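Local coordinates for glycogen synthase (Cyanobacterium sp. CLg1, PDB 6GNF), which belongs to the bacterial glycogen (starch) synthases, glycosyltransferases of the GT-B fold, and is seen here with ADP and a glycan bound, at residues 313-318 with 444-449; 372-377 with 487-492; 54-59 with 531-536; 235-240 with 244-249; 231-236 with 477-482. All coordinates share one frame; numbering follows the deposited sequence.

Interaction 1: residues 313-318 with 444-449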
# COMPACT_ATOMS: atom_id res chain seq x y z
N GLN A 313 15.14 -5.80 18.36
CA GLN A 313 15.57 -5.43 19.72
C GLN A 313 14.38 -5.26 20.67
O GLN A 313 14.46 -5.67 21.83
CB GLN A 313 16.42 -4.16 19.74
CG GLN A 313 17.80 -4.30 19.10
CD GLN A 313 17.91 -3.77 17.67
OE1 GLN A 313 19.00 -3.40 17.23
NE2 GLN A 313 16.79 -3.70 16.94
N LYS A 314 13.31 -4.64 20.19
CA LYS A 314 12.15 -4.33 21.03
C LYS A 314 10.85 -5.06 20.65
O LYS A 314 9.85 -4.91 21.35
CB LYS A 314 11.89 -2.82 21.00
CG LYS A 314 13.02 -1.96 21.52
CD LYS A 314 12.69 -0.49 21.32
CE LYS A 314 13.92 0.41 21.33
NZ LYS A 314 14.55 0.47 22.67
N ASP A 315 10.87 -5.84 19.57
CA ASP A 315 9.68 -6.59 19.13
C ASP A 315 8.96 -7.22 20.32
O ASP A 315 9.58 -7.91 21.13
CB ASP A 315 10.11 -7.66 18.13
CG ASP A 315 8.94 -8.36 17.46
OD1 ASP A 315 8.09 -8.96 18.15
OD2 ASP A 315 8.86 -8.26 16.22
N LYS A 316 7.65 -7.00 20.42
CA LYS A 316 6.86 -7.43 21.58
C LYS A 316 6.14 -8.76 21.40
O LYS A 316 5.41 -9.18 22.30
CB LYS A 316 5.85 -6.36 21.96
CG LYS A 316 6.46 -4.98 22.10
CD LYS A 316 5.67 -4.09 23.04
CE LYS A 316 6.34 -2.73 23.20
NZ LYS A 316 5.93 -2.07 24.47
N PHE A 317 6.31 -9.42 20.26
CA PHE A 317 5.64 -10.69 19.99
C PHE A 317 6.57 -11.88 20.02
O PHE A 317 6.19 -12.95 20.51
CB PHE A 317 4.98 -10.65 18.61
CG PHE A 317 3.94 -9.58 18.47
CD1 PHE A 317 4.29 -8.30 18.04
CD2 PHE A 317 2.60 -9.86 18.73
CE1 PHE A 317 3.33 -7.32 17.89
CE2 PHE A 317 1.64 -8.88 18.58
CZ PHE A 317 2.00 -7.61 18.16
N ILE A 318 7.78 -11.71 19.49
CA ILE A 318 8.70 -12.83 19.30
C ILE A 318 9.26 -13.36 20.61
O ILE A 318 9.25 -12.66 21.62
CB ILE A 318 9.84 -12.47 18.32
CG1 ILE A 318 10.73 -11.35 18.87
CG2 ILE A 318 9.27 -12.09 16.96
CD1 ILE A 318 11.77 -10.83 17.90
N MET A 444 14.78 -7.01 6.37
CA MET A 444 16.17 -6.60 6.48
C MET A 444 16.53 -6.10 7.87
O MET A 444 17.62 -6.37 8.36
CB MET A 444 16.53 -5.57 5.40
CG MET A 444 16.61 -6.19 4.01
SD MET A 444 17.18 -5.09 2.70
CE MET A 444 15.75 -4.04 2.48
N MET A 445 15.63 -5.37 8.52
CA MET A 445 15.89 -4.92 9.89
C MET A 445 16.05 -6.08 10.88
O MET A 445 16.71 -5.93 11.90
CB MET A 445 14.79 -4.00 10.39
CG MET A 445 14.76 -2.64 9.73
SD MET A 445 13.35 -1.64 10.29
CE MET A 445 13.82 -1.32 12.00
N TYR A 446 15.44 -7.22 10.55
CA TYR A 446 15.55 -8.43 11.37
C TYR A 446 16.70 -9.36 10.92
O TYR A 446 16.87 -10.43 11.48
CB TYR A 446 14.22 -9.20 11.35
CG TYR A 446 13.14 -8.58 12.22
CD1 TYR A 446 12.55 -7.38 11.88
CD2 TYR A 446 12.70 -9.21 13.39
CE1 TYR A 446 11.56 -6.80 12.66
CE2 TYR A 446 11.72 -8.64 14.18
CZ TYR A 446 11.15 -7.44 13.81
OH TYR A 446 10.16 -6.85 14.59
N GLY A 447 17.46 -8.96 9.90
CA GLY A 447 18.54 -9.79 9.38
C GLY A 447 18.03 -10.94 8.52
O GLY A 447 18.73 -11.92 8.29
N THR A 448 16.80 -10.80 8.04
CA THR A 448 16.17 -11.80 7.20
C THR A 448 16.33 -11.35 5.75
O THR A 448 15.98 -10.22 5.40
CB THR A 448 14.68 -11.96 7.58
OG1 THR A 448 14.59 -12.45 8.93
CG2 THR A 448 13.97 -12.93 6.66
N ILE A 449 16.85 -12.24 4.91
CA ILE A 449 17.32 -11.88 3.58
C ILE A 449 16.21 -11.95 2.54
O ILE A 449 15.62 -13.02 2.34
CB ILE A 449 18.47 -12.80 3.16
CG1 ILE A 449 19.69 -12.54 4.05
CG2 ILE A 449 18.83 -12.59 1.70
CD1 ILE A 449 20.76 -13.61 4.00

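Interaction 2: residues 372-377 with 487-492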
# COMPACT_ATOMS: atom_id res chain seq x y z
N MET A 372 5.06 -26.28 -5.15
CA MET A 372 5.32 -27.28 -4.11
C MET A 372 5.94 -28.59 -4.61
O MET A 372 6.89 -29.08 -4.01
CB MET A 372 4.05 -27.57 -3.30
CG MET A 372 3.62 -26.42 -2.41
SD MET A 372 4.70 -26.21 -0.98
CE MET A 372 4.45 -24.47 -0.61
N PRO A 373 5.41 -29.15 -5.72
CA PRO A 373 6.01 -30.39 -6.23
C PRO A 373 7.50 -30.27 -6.51
O PRO A 373 8.25 -31.21 -6.24
CB PRO A 373 5.22 -30.66 -7.52
CG PRO A 373 3.93 -29.94 -7.34
CD PRO A 373 4.27 -28.71 -6.54
N LYS A 374 7.94 -29.12 -7.02
CA LYS A 374 9.35 -28.89 -7.32
C LYS A 374 10.17 -28.48 -6.09
O LYS A 374 11.39 -28.56 -6.11
CB LYS A 374 9.51 -27.82 -8.39
CG LYS A 374 9.03 -28.24 -9.78
CD LYS A 374 9.84 -27.53 -10.86
CE LYS A 374 9.30 -27.79 -12.26
NZ LYS A 374 8.18 -26.87 -12.57
N LEU A 375 9.50 -27.97 -5.06
CA LEU A 375 10.21 -27.41 -3.91
C LEU A 375 10.88 -28.45 -3.01
O LEU A 375 11.91 -28.17 -2.39
CB LEU A 375 9.27 -26.54 -3.07
CG LEU A 375 8.88 -25.18 -3.67
CD1 LEU A 375 7.90 -24.47 -2.76
CD2 LEU A 375 10.11 -24.32 -3.93
N LYS A 376 10.31 -29.64 -2.94
CA LYS A 376 10.85 -30.67 -2.05
C LYS A 376 12.32 -30.96 -2.36
O LYS A 376 13.10 -31.27 -1.46
CB LYS A 376 10.03 -31.97 -2.14
CG LYS A 376 10.26 -32.86 -0.93
CD LYS A 376 9.31 -34.04 -0.88
CE LYS A 376 9.39 -34.73 0.48
NZ LYS A 376 8.91 -36.14 0.44
N GLN A 377 12.69 -30.84 -3.63
CA GLN A 377 14.07 -31.03 -4.08
C GLN A 377 15.07 -30.07 -3.43
O GLN A 377 16.25 -30.40 -3.30
CB GLN A 377 14.14 -30.88 -5.61
CG GLN A 377 13.36 -31.93 -6.41
CD GLN A 377 13.87 -33.36 -6.22
OE1 GLN A 377 14.84 -33.60 -5.50
NE2 GLN A 377 13.22 -34.31 -6.88
N LEU A 487 1.65 -20.11 -17.98
CA LEU A 487 2.36 -18.97 -17.39
C LEU A 487 2.61 -19.13 -15.89
O LEU A 487 3.64 -18.67 -15.37
CB LEU A 487 1.59 -17.66 -17.65
CG LEU A 487 1.53 -17.21 -19.11
CD1 LEU A 487 0.59 -16.02 -19.26
CD2 LEU A 487 2.92 -16.88 -19.64
N LEU A 488 1.70 -19.81 -15.20
CA LEU A 488 1.88 -20.14 -13.79
C LEU A 488 3.16 -20.95 -13.58
O LEU A 488 3.90 -20.71 -12.63
CB LEU A 488 0.67 -20.94 -13.27
CG LEU A 488 0.63 -21.31 -11.78
CD1 LEU A 488 0.66 -20.06 -10.90
CD2 LEU A 488 -0.60 -22.14 -11.48
N GLN A 489 3.41 -21.90 -14.47
CA GLN A 489 4.57 -22.77 -14.34
C GLN A 489 5.87 -22.04 -14.68
O GLN A 489 6.92 -22.35 -14.13
CB GLN A 489 4.39 -24.04 -15.19
CG GLN A 489 5.00 -25.29 -14.57
CD GLN A 489 4.48 -25.57 -13.17
OE1 GLN A 489 5.24 -25.92 -12.28
NE2 GLN A 489 3.17 -25.40 -12.96
N GLN A 490 5.79 -21.04 -15.55
CA GLN A 490 6.95 -20.19 -15.84
C GLN A 490 7.32 -19.38 -14.62
O GLN A 490 8.51 -19.18 -14.33
CB GLN A 490 6.65 -19.24 -17.00
CG GLN A 490 6.32 -19.95 -18.30
CD GLN A 490 6.42 -19.03 -19.50
OE1 GLN A 490 6.75 -19.47 -20.60
NE2 GLN A 490 6.14 -17.75 -19.31
N GLY A 491 6.30 -18.89 -13.91
CA GLY A 491 6.50 -18.19 -12.65
C GLY A 491 7.17 -19.07 -11.61
O GLY A 491 8.10 -18.64 -10.92
N VAL A 492 6.69 -20.31 -11.49
CA VAL A 492 7.28 -21.28 -10.57
C VAL A 492 8.77 -21.42 -10.82
O VAL A 492 9.58 -21.25 -9.91
CB VAL A 492 6.59 -22.66 -10.69
CG1 VAL A 492 7.40 -23.76 -10.01
CG2 VAL A 492 5.19 -22.60 -10.09

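Interaction 3: residues 54-59 with 531-536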
# COMPACT_ATOMS: atom_id res chain seq x y z
N ILE A 54 10.70 16.62 11.79
CA ILE A 54 11.56 17.64 11.17
C ILE A 54 11.10 19.06 11.50
O ILE A 54 11.91 19.98 11.45
CB ILE A 54 11.58 17.50 9.63
CG1 ILE A 54 12.21 16.19 9.20
CG2 ILE A 54 12.36 18.64 8.98
CD1 ILE A 54 11.84 15.81 7.77
N GLY A 55 9.82 19.25 11.84
CA GLY A 55 9.32 20.56 12.25
C GLY A 55 8.19 21.13 11.41
O GLY A 55 7.78 22.26 11.64
N HIS A 56 7.68 20.37 10.45
CA HIS A 56 6.60 20.88 9.61
C HIS A 56 5.24 20.64 10.25
O HIS A 56 5.11 19.80 11.15
CB HIS A 56 6.67 20.26 8.21
CG HIS A 56 8.01 20.43 7.56
ND1 HIS A 56 8.50 21.66 7.19
CD2 HIS A 56 8.97 19.54 7.26
CE1 HIS A 56 9.71 21.52 6.68
NE2 HIS A 56 10.02 20.24 6.71
N LYS A 57 4.24 21.39 9.81
CA LYS A 57 2.88 21.26 10.31
C LYS A 57 2.13 20.30 9.42
O LYS A 57 1.89 20.59 8.25
CB LYS A 57 2.19 22.62 10.34
CG LYS A 57 0.85 22.58 11.04
CD LYS A 57 0.11 23.91 10.92
CE LYS A 57 0.80 25.00 11.72
NZ LYS A 57 -0.06 26.22 11.80
N VAL A 58 1.71 19.18 9.99
CA VAL A 58 1.21 18.04 9.23
C VAL A 58 -0.09 17.51 9.81
O VAL A 58 -0.22 17.40 11.02
CB VAL A 58 2.24 16.90 9.25
CG1 VAL A 58 1.87 15.81 8.26
CG2 VAL A 58 3.64 17.43 8.93
N CYS A 59 -1.04 17.19 8.94
CA CYS A 59 -2.26 16.52 9.37
C CYS A 59 -2.64 15.48 8.33
O CYS A 59 -2.17 15.53 7.20
CB CYS A 59 -3.41 17.50 9.58
SG CYS A 59 -4.06 18.25 8.07
N LYS A 531 13.58 14.07 0.94
CA LYS A 531 13.34 14.24 -0.48
C LYS A 531 11.96 14.82 -0.75
O LYS A 531 11.81 15.64 -1.64
CB LYS A 531 13.45 12.92 -1.22
CG LYS A 531 14.85 12.36 -1.31
CD LYS A 531 14.80 11.08 -2.13
CE LYS A 531 16.00 10.19 -1.89
NZ LYS A 531 17.22 10.84 -2.43
N TYR A 532 10.95 14.36 -0.01
CA TYR A 532 9.62 14.96 -0.10
C TYR A 532 9.67 16.46 0.23
O TYR A 532 9.11 17.29 -0.49
CB TYR A 532 8.62 14.25 0.84
CG TYR A 532 8.05 12.96 0.29
CD1 TYR A 532 6.92 12.97 -0.52
CD2 TYR A 532 8.62 11.73 0.59
CE1 TYR A 532 6.39 11.79 -1.02
CE2 TYR A 532 8.10 10.55 0.10
CZ TYR A 532 6.99 10.57 -0.70
OH TYR A 532 6.50 9.36 -1.16
N VAL A 533 10.39 16.81 1.29
CA VAL A 533 10.51 18.21 1.70
C VAL A 533 11.10 19.04 0.58
O VAL A 533 10.63 20.14 0.32
CB VAL A 533 11.36 18.36 2.99
CG1 VAL A 533 11.71 19.82 3.24
CG2 VAL A 533 10.62 17.80 4.18
N ASP A 534 12.14 18.53 -0.09
CA ASP A 534 12.74 19.25 -1.23
C ASP A 534 11.75 19.51 -2.34
O ASP A 534 11.67 20.62 -2.86
CB ASP A 534 13.93 18.48 -1.79
CG ASP A 534 15.17 18.61 -0.92
OD1 ASP A 534 15.08 19.31 0.12
OD2 ASP A 534 16.22 18.04 -1.27
N ILE A 535 11.00 18.47 -2.72
CA ILE A 535 9.97 18.61 -3.73
C ILE A 535 8.90 19.61 -3.29
O ILE A 535 8.53 20.49 -4.07
CB ILE A 535 9.37 17.24 -4.10
CG1 ILE A 535 10.34 16.53 -5.05
CG2 ILE A 535 8.02 17.38 -4.79
CD1 ILE A 535 10.20 15.03 -5.07
N PHE A 536 8.46 19.51 -2.03
CA PHE A 536 7.45 20.43 -1.50
C PHE A 536 7.94 21.87 -1.51
O PHE A 536 7.19 22.77 -1.89
CB PHE A 536 7.03 20.04 -0.07
CG PHE A 536 6.31 18.72 0.05
CD1 PHE A 536 5.62 18.16 -1.02
CD2 PHE A 536 6.30 18.05 1.26
CE1 PHE A 536 4.97 16.94 -0.88
CE2 PHE A 536 5.64 16.84 1.41
CZ PHE A 536 4.97 16.28 0.34

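Interaction 4: residues 235-240 with 244-249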
# COMPACT_ATOMS: atom_id res chain seq x y z
N PRO A 235 -13.62 -2.46 -14.54
CA PRO A 235 -13.80 -3.28 -13.34
C PRO A 235 -15.15 -3.99 -13.38
O PRO A 235 -15.97 -3.69 -14.26
CB PRO A 235 -13.77 -2.25 -12.19
CG PRO A 235 -13.18 -1.01 -12.77
CD PRO A 235 -13.58 -1.03 -14.22
N PRO A 236 -15.39 -4.92 -12.44
CA PRO A 236 -16.69 -5.58 -12.37
C PRO A 236 -17.83 -4.56 -12.22
O PRO A 236 -17.62 -3.50 -11.63
CB PRO A 236 -16.59 -6.46 -11.11
CG PRO A 236 -15.13 -6.61 -10.85
CD PRO A 236 -14.47 -5.38 -11.38
N PRO A 237 -19.02 -4.89 -12.72
CA PRO A 237 -20.11 -3.90 -12.72
C PRO A 237 -20.56 -3.53 -11.30
O PRO A 237 -20.45 -4.34 -10.38
CB PRO A 237 -21.23 -4.60 -13.50
CG PRO A 237 -20.96 -6.06 -13.37
CD PRO A 237 -19.48 -6.24 -13.12
N LEU A 238 -21.04 -2.30 -11.13
CA LEU A 238 -21.49 -1.81 -9.83
C LEU A 238 -22.82 -2.45 -9.39
O LEU A 238 -23.87 -1.80 -9.44
CB LEU A 238 -21.62 -0.28 -9.87
CG LEU A 238 -20.38 0.53 -10.28
CD1 LEU A 238 -20.74 1.99 -10.53
CD2 LEU A 238 -19.30 0.42 -9.21
N ASP A 239 -22.78 -3.72 -8.98
CA ASP A 239 -23.95 -4.42 -8.42
C ASP A 239 -23.71 -5.04 -7.03
O ASP A 239 -24.57 -5.74 -6.49
CB ASP A 239 -24.50 -5.47 -9.40
CG ASP A 239 -23.52 -6.62 -9.66
OD1 ASP A 239 -22.65 -6.92 -8.81
OD2 ASP A 239 -23.65 -7.26 -10.73
N GLU A 240 -22.53 -4.78 -6.46
CA GLU A 240 -22.14 -5.23 -5.12
C GLU A 240 -22.15 -6.76 -4.92
O GLU A 240 -22.38 -7.24 -3.81
CB GLU A 240 -22.99 -4.52 -4.04
CG GLU A 240 -22.17 -3.95 -2.89
CD GLU A 240 -22.97 -3.05 -1.96
OE1 GLU A 240 -22.73 -1.83 -1.96
OE2 GLU A 240 -23.84 -3.58 -1.24
N GLU A 244 -16.59 -10.98 -11.66
CA GLU A 244 -15.99 -11.10 -12.99
C GLU A 244 -15.83 -9.72 -13.65
O GLU A 244 -16.83 -9.05 -13.96
CB GLU A 244 -16.85 -12.01 -13.89
CG GLU A 244 -17.06 -13.42 -13.36
CD GLU A 244 -18.29 -13.56 -12.49
OE1 GLU A 244 -18.23 -14.30 -11.48
OE2 GLU A 244 -19.33 -12.94 -12.80
N PRO A 245 -14.56 -9.26 -13.88
CA PRO A 245 -14.38 -7.96 -14.56
C PRO A 245 -14.87 -7.97 -16.01
O PRO A 245 -14.85 -9.01 -16.66
CB PRO A 245 -12.86 -7.74 -14.51
CG PRO A 245 -12.36 -8.62 -13.41
CD PRO A 245 -13.26 -9.82 -13.45
N ILE A 246 -15.31 -6.81 -16.50
CA ILE A 246 -15.84 -6.71 -17.86
C ILE A 246 -14.71 -6.41 -18.85
O ILE A 246 -14.31 -5.25 -19.02
CB ILE A 246 -16.94 -5.62 -17.99
CG1 ILE A 246 -18.05 -5.84 -16.96
CG2 ILE A 246 -17.51 -5.61 -19.41
CD1 ILE A 246 -19.03 -4.68 -16.84
N THR A 247 -14.20 -7.47 -19.49
CA THR A 247 -13.33 -7.34 -20.66
C THR A 247 -14.23 -7.15 -21.88
O THR A 247 -15.40 -7.54 -21.85
CB THR A 247 -12.38 -8.56 -20.81
OG1 THR A 247 -11.22 -8.37 -19.99
CG2 THR A 247 -11.92 -8.77 -22.25
N SER A 248 -13.71 -6.53 -22.93
CA SER A 248 -14.47 -6.31 -24.16
C SER A 248 -13.60 -6.51 -25.40
O SER A 248 -12.39 -6.26 -25.35
CB SER A 248 -15.04 -4.89 -24.13
OG SER A 248 -15.66 -4.55 -25.35
N PRO A 249 -14.19 -6.99 -26.52
CA PRO A 249 -13.44 -6.98 -27.77
C PRO A 249 -13.19 -5.55 -28.27
O PRO A 249 -12.15 -5.29 -28.87
CB PRO A 249 -14.35 -7.76 -28.74
CG PRO A 249 -15.72 -7.66 -28.16
CD PRO A 249 -15.53 -7.59 -26.68

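Interaction 5: residues 231-236 with 477-482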
# COMPACT_ATOMS: atom_id res chain seq x y z
N THR A 231 -10.84 2.07 -23.12
CA THR A 231 -10.15 0.82 -22.83
C THR A 231 -11.04 -0.39 -23.07
O THR A 231 -12.25 -0.24 -23.23
CB THR A 231 -9.66 0.78 -21.37
OG1 THR A 231 -8.94 -0.43 -21.11
CG2 THR A 231 -10.83 0.88 -20.39
N GLN A 232 -10.42 -1.57 -23.03
CA GLN A 232 -11.14 -2.84 -23.13
C GLN A 232 -11.33 -3.50 -21.75
O GLN A 232 -12.00 -4.51 -21.65
CB GLN A 232 -10.37 -3.79 -24.04
CG GLN A 232 -10.23 -3.29 -25.46
CD GLN A 232 -9.52 -4.29 -26.35
OE1 GLN A 232 -8.52 -4.90 -25.94
NE2 GLN A 232 -10.04 -4.50 -27.55
N PHE A 233 -10.79 -2.88 -20.70
CA PHE A 233 -10.73 -3.51 -19.38
C PHE A 233 -11.43 -2.66 -18.29
O PHE A 233 -10.80 -1.80 -17.67
CB PHE A 233 -9.26 -3.77 -19.01
CG PHE A 233 -8.46 -4.45 -20.09
CD1 PHE A 233 -8.72 -5.78 -20.45
CD2 PHE A 233 -7.45 -3.77 -20.77
CE1 PHE A 233 -7.99 -6.40 -21.45
CE2 PHE A 233 -6.71 -4.40 -21.77
CZ PHE A 233 -6.98 -5.71 -22.11
N ALA A 234 -12.72 -2.91 -18.06
CA ALA A 234 -13.47 -2.24 -16.98
C ALA A 234 -13.43 -3.09 -15.71
O ALA A 234 -13.25 -4.31 -15.79
CB ALA A 234 -14.91 -1.99 -17.41
N PRO A 235 -13.62 -2.46 -14.54
CA PRO A 235 -13.80 -3.28 -13.34
C PRO A 235 -15.15 -3.99 -13.38
O PRO A 235 -15.97 -3.69 -14.26
CB PRO A 235 -13.77 -2.25 -12.19
CG PRO A 235 -13.18 -1.01 -12.77
CD PRO A 235 -13.58 -1.03 -14.22
N PRO A 236 -15.39 -4.92 -12.44
CA PRO A 236 -16.69 -5.58 -12.37
C PRO A 236 -17.83 -4.56 -12.22
O PRO A 236 -17.62 -3.50 -11.63
CB PRO A 236 -16.59 -6.46 -11.11
CG PRO A 236 -15.13 -6.61 -10.85
CD PRO A 236 -14.47 -5.38 -11.38
N LYS A 477 -2.12 -12.88 -19.52
CA LYS A 477 -2.12 -12.23 -20.85
C LYS A 477 -3.05 -11.02 -20.92
O LYS A 477 -2.80 -10.11 -21.71
CB LYS A 477 -2.45 -13.23 -21.97
CG LYS A 477 -1.28 -14.15 -22.27
CD LYS A 477 -1.48 -15.14 -23.40
CE LYS A 477 -1.22 -14.56 -24.79
NZ LYS A 477 0.11 -13.95 -25.01
N ILE A 478 -4.15 -11.03 -20.16
CA ILE A 478 -4.96 -9.83 -19.91
C ILE A 478 -5.41 -9.80 -18.45
O ILE A 478 -5.51 -10.86 -17.82
CB ILE A 478 -6.20 -9.74 -20.82
CG1 ILE A 478 -7.08 -10.99 -20.67
CG2 ILE A 478 -5.80 -9.53 -22.27
CD1 ILE A 478 -8.53 -10.78 -21.06
N PRO A 479 -5.69 -8.61 -17.90
CA PRO A 479 -6.22 -8.56 -16.53
C PRO A 479 -7.56 -9.29 -16.42
O PRO A 479 -8.20 -9.54 -17.45
CB PRO A 479 -6.39 -7.06 -16.26
CG PRO A 479 -6.41 -6.41 -17.60
CD PRO A 479 -5.55 -7.26 -18.48
N GLY A 480 -7.96 -9.65 -15.21
CA GLY A 480 -9.20 -10.39 -15.00
C GLY A 480 -9.04 -11.87 -15.30
O GLY A 480 -9.31 -12.70 -14.44
N VAL A 481 -8.61 -12.19 -16.53
CA VAL A 481 -8.27 -13.56 -16.92
C VAL A 481 -7.39 -14.21 -15.86
O VAL A 481 -6.33 -13.68 -15.50
CB VAL A 481 -7.59 -13.63 -18.32
CG1 VAL A 481 -6.48 -14.68 -18.40
CG2 VAL A 481 -8.63 -13.89 -19.40
N THR A 482 -7.85 -15.35 -15.34
CA THR A 482 -7.07 -16.15 -14.43
C THR A 482 -5.85 -16.65 -15.19
O THR A 482 -5.97 -17.08 -16.34
CB THR A 482 -7.90 -17.31 -13.84
OG1 THR A 482 -7.17 -17.92 -12.78
CG2 THR A 482 -8.27 -18.35 -14.91

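Interaction 1: residues 313-318 with 444-449
Tyr446 meets Asp315 at about a right angle, its hydroxyl donating to the carboxylate, with OH 2.5 Å from Asp315 OD2, a short bond made at the oxygen's anti lone pair, away from OD1. Carboxylate and phenol ring planes stand 85° apart. Beside this bond, Ile318 lays CD1 against the ring edge, 4.3 Å from Tyr446 CE2, so the outer end of the tyrosine has a polar and an apolar neighbour, both near the ring plane. OD2 is gripped a second time, by His418 ND1. The other oxygen of Asp315 is tied to its own backbone: OD1 accepts from Phe317 N at 2.8 Å and from Ile318 N at 3.1 Å, the first bond making an Asx turn, the second completing an Asx motif; both fix the rotation of the carboxylate. With chi1 at -172°, CG lies beside the carbonyl carbon and opposite the amide nitrogen, and the group points at the tyrosine. Phe317 stacks on His418, so the same turn also packs against the second donor to OD2. On the other side, Tyr446 directly follows helix 439-445 of the second Rossmann-like domain; Gly447, with positive phi, closes that helix in a Schellman motif, its N bonded to Met444 O at 3.0 Å. The carbonyl of Tyr446 accepts from Tyr322 OH, a further tie to the loop following strand 298-300. ADP lies about 10 Å from the tyrosine side chain.

Interaction 2: residues 372-377 with 487-492
Lys374 and Val492 mark the nearest approach of the two backbones, their CA atoms 8.5 Å apart, which leaves the span between helices 372-375 and 485-503 to be bridged by side chains. Lys374 does most of the reaching. Its chain bends at chi2 and again at chi4 (84°), and the ammonium group arrives 3.1 Å from Gln489 OE1, a weak hydrogen bond between two side chains that come from opposite directions. The stronger partner of NZ is Asp493, one residue beyond 487-492, with which it forms a salt bridge. The lysine tip is thus shared between a carboxylate and an amide oxygen, while Val492 CG1 sits 4.1 Å from NZ beneath this polar cluster. Gln489 folds at chi2 (55°), which lets its amide serve both sides: OE1 takes the lysine, and NE2 gives a weak bond back to Glu485 on its own helix. Lys374 is exposed, whereas Val492 is buried. Below these polar groups the packing is apolar: Leu375 touches Met499 of helix 485-503, and Val492 lies on Val367 and Ala370 of helix 365-370, so the short helix 372-375, its predecessor 365-370 and the long helix 485-503 are joined on the outside of the C-terminal Rossmann-like domain.

Interaction 3: residues 54-59 with 531-536
His56 presses its imidazole against Val533, and this is the close part of the contact: NE2 lies 3.6 Å from Val533 CG2 and 3.9 Å from Val533 CG1, so both methyls of the valine meet the same ring atom. The two side chains cross at a slant, and the methyl approaches the ring obliquely. With chi1 at -54°, the histidine ring is swung to the side of its own amide nitrogen. The other ring nitrogen, ND1, accepts a hydrogen bond from the backbone N of Leu22, just ahead of strand 23-27, and this helps to fix the rotation of the ring. In GT-B enzymes the last helix commonly crosses back to the N-terminal domain; here helix 526-540 does so, and Val533 also touches Leu51 of helix 39-54. That helix finishes just ahead of His56: Gly55, with positive phi, forms a Schellman motif, after which the chain enters strand 57-63. The looser side belongs to Ile54, an exposed residue whose CD1 stops 4.3 Å from Val533 CG2 and makes a lighter apolar touch. Inward from the valine, Phe536 of the same helix packs on Leu22 and Ile24.

Interaction 4: residues 235-240 with 244-249
Ile246 lies over the end of a proline run, where Pro235, Pro236 and Pro237 follow a polyproline II-like course, at the base of the long loop of a beta hairpin. Strands 233-234 and 246-248 form its antiparallel pair, with Ala234 and Ile246 joined by their backbones; beyond them no hydrogen bond crosses this contact, and Pro236, Pro237 and Pro245 have no N-H to give. Ile246, the residue with most surface buried, has chi1 at -54°, which sets CG1 beside its backbone N; the branch then runs past Pro235 O, 4.0 Å from CG1, towards the ring of Pro237. Pro236 is wedged against the opposing main chain, its N 3.8 Å from Pro245 CA and its CA 3.8 Å from Glu244 O. The same proline lies about 4 Å from a bound beta-D-glucopyranose, which places the hairpin base beside the glycan pocket. The far end of the isoleucine is seated on Pro237, its CD1 4.0 Å from CB and 4.1 Å from CD of that ring.

Interaction 5: residues 231-236 with 477-482
Phe233 and Pro479 meet in a CH-pi contact: Pro479 CG stands over one face of the phenyl ring, 4.0 Å from its centroid and 22° off the ring normal. The contact joins the hairpin 233-234/246-248 of the N-terminal half to the loop after strand 468-469 of the C-terminal domain; Pro479 is about 9 Å from a bound beta-D-glucopyranose. The approach of the proline is displaced toward the rim, and the closest pair is Pro479 CG with Phe233 CD1 at 3.7 Å. The opposite face of the ring is covered by Gln232 CB, so the phenylalanine is held between its own neighbour in sequence and the proline. At chi1 -48° its CG sits opposite the carbonyl carbon, and the ring is carried out toward 477-482. Ile478 meets a different part of it: CB is 3.8 Å from Phe233 CE1 and CG2 is 3.9 Å from the same atom. Ile478 takes a chi1 of 56°, with CG1 in the crowded position between N and carbonyl carbon, which leaves CG2 as the methyl that faces the ring. Both partners cross Phe233 at about a right angle. Thr247, on the neighbouring strand, touches both Phe233 and Ile478. The backbone carrying the ring is set by an ST turn, in which Phe233 N donates to Thr231 OG1 at 3.1 Å, and that hydroxyl is also bonded to Glu288.

Interactions 4 and 5 form one unit: their centres are 8 Å apart, they share Pro235 and Pro236, and Thr247 OG1 packs 3.6 Å from Phe233 CD1. The side chain of Pro236 is about 4 Å from a bound beta-D-glucopyranose, that of Pro479 about 9 Å. Interaction 2 joins this group through the C-terminal domain, where Leu487 CD1 packs 4.0 Å from Lys477 CG of interaction 5. Interactions 1 and 3 lie apart from them and from each other: their centres are 29 Å apart, and in interaction 1 the Tyr446 side chain comes to about 10 Å from ADP, without touching it. Interactions 3 and 5 both link the N-terminal domain to later chain, yet lie on opposite sides of the chain's centre, 38 Å between centres.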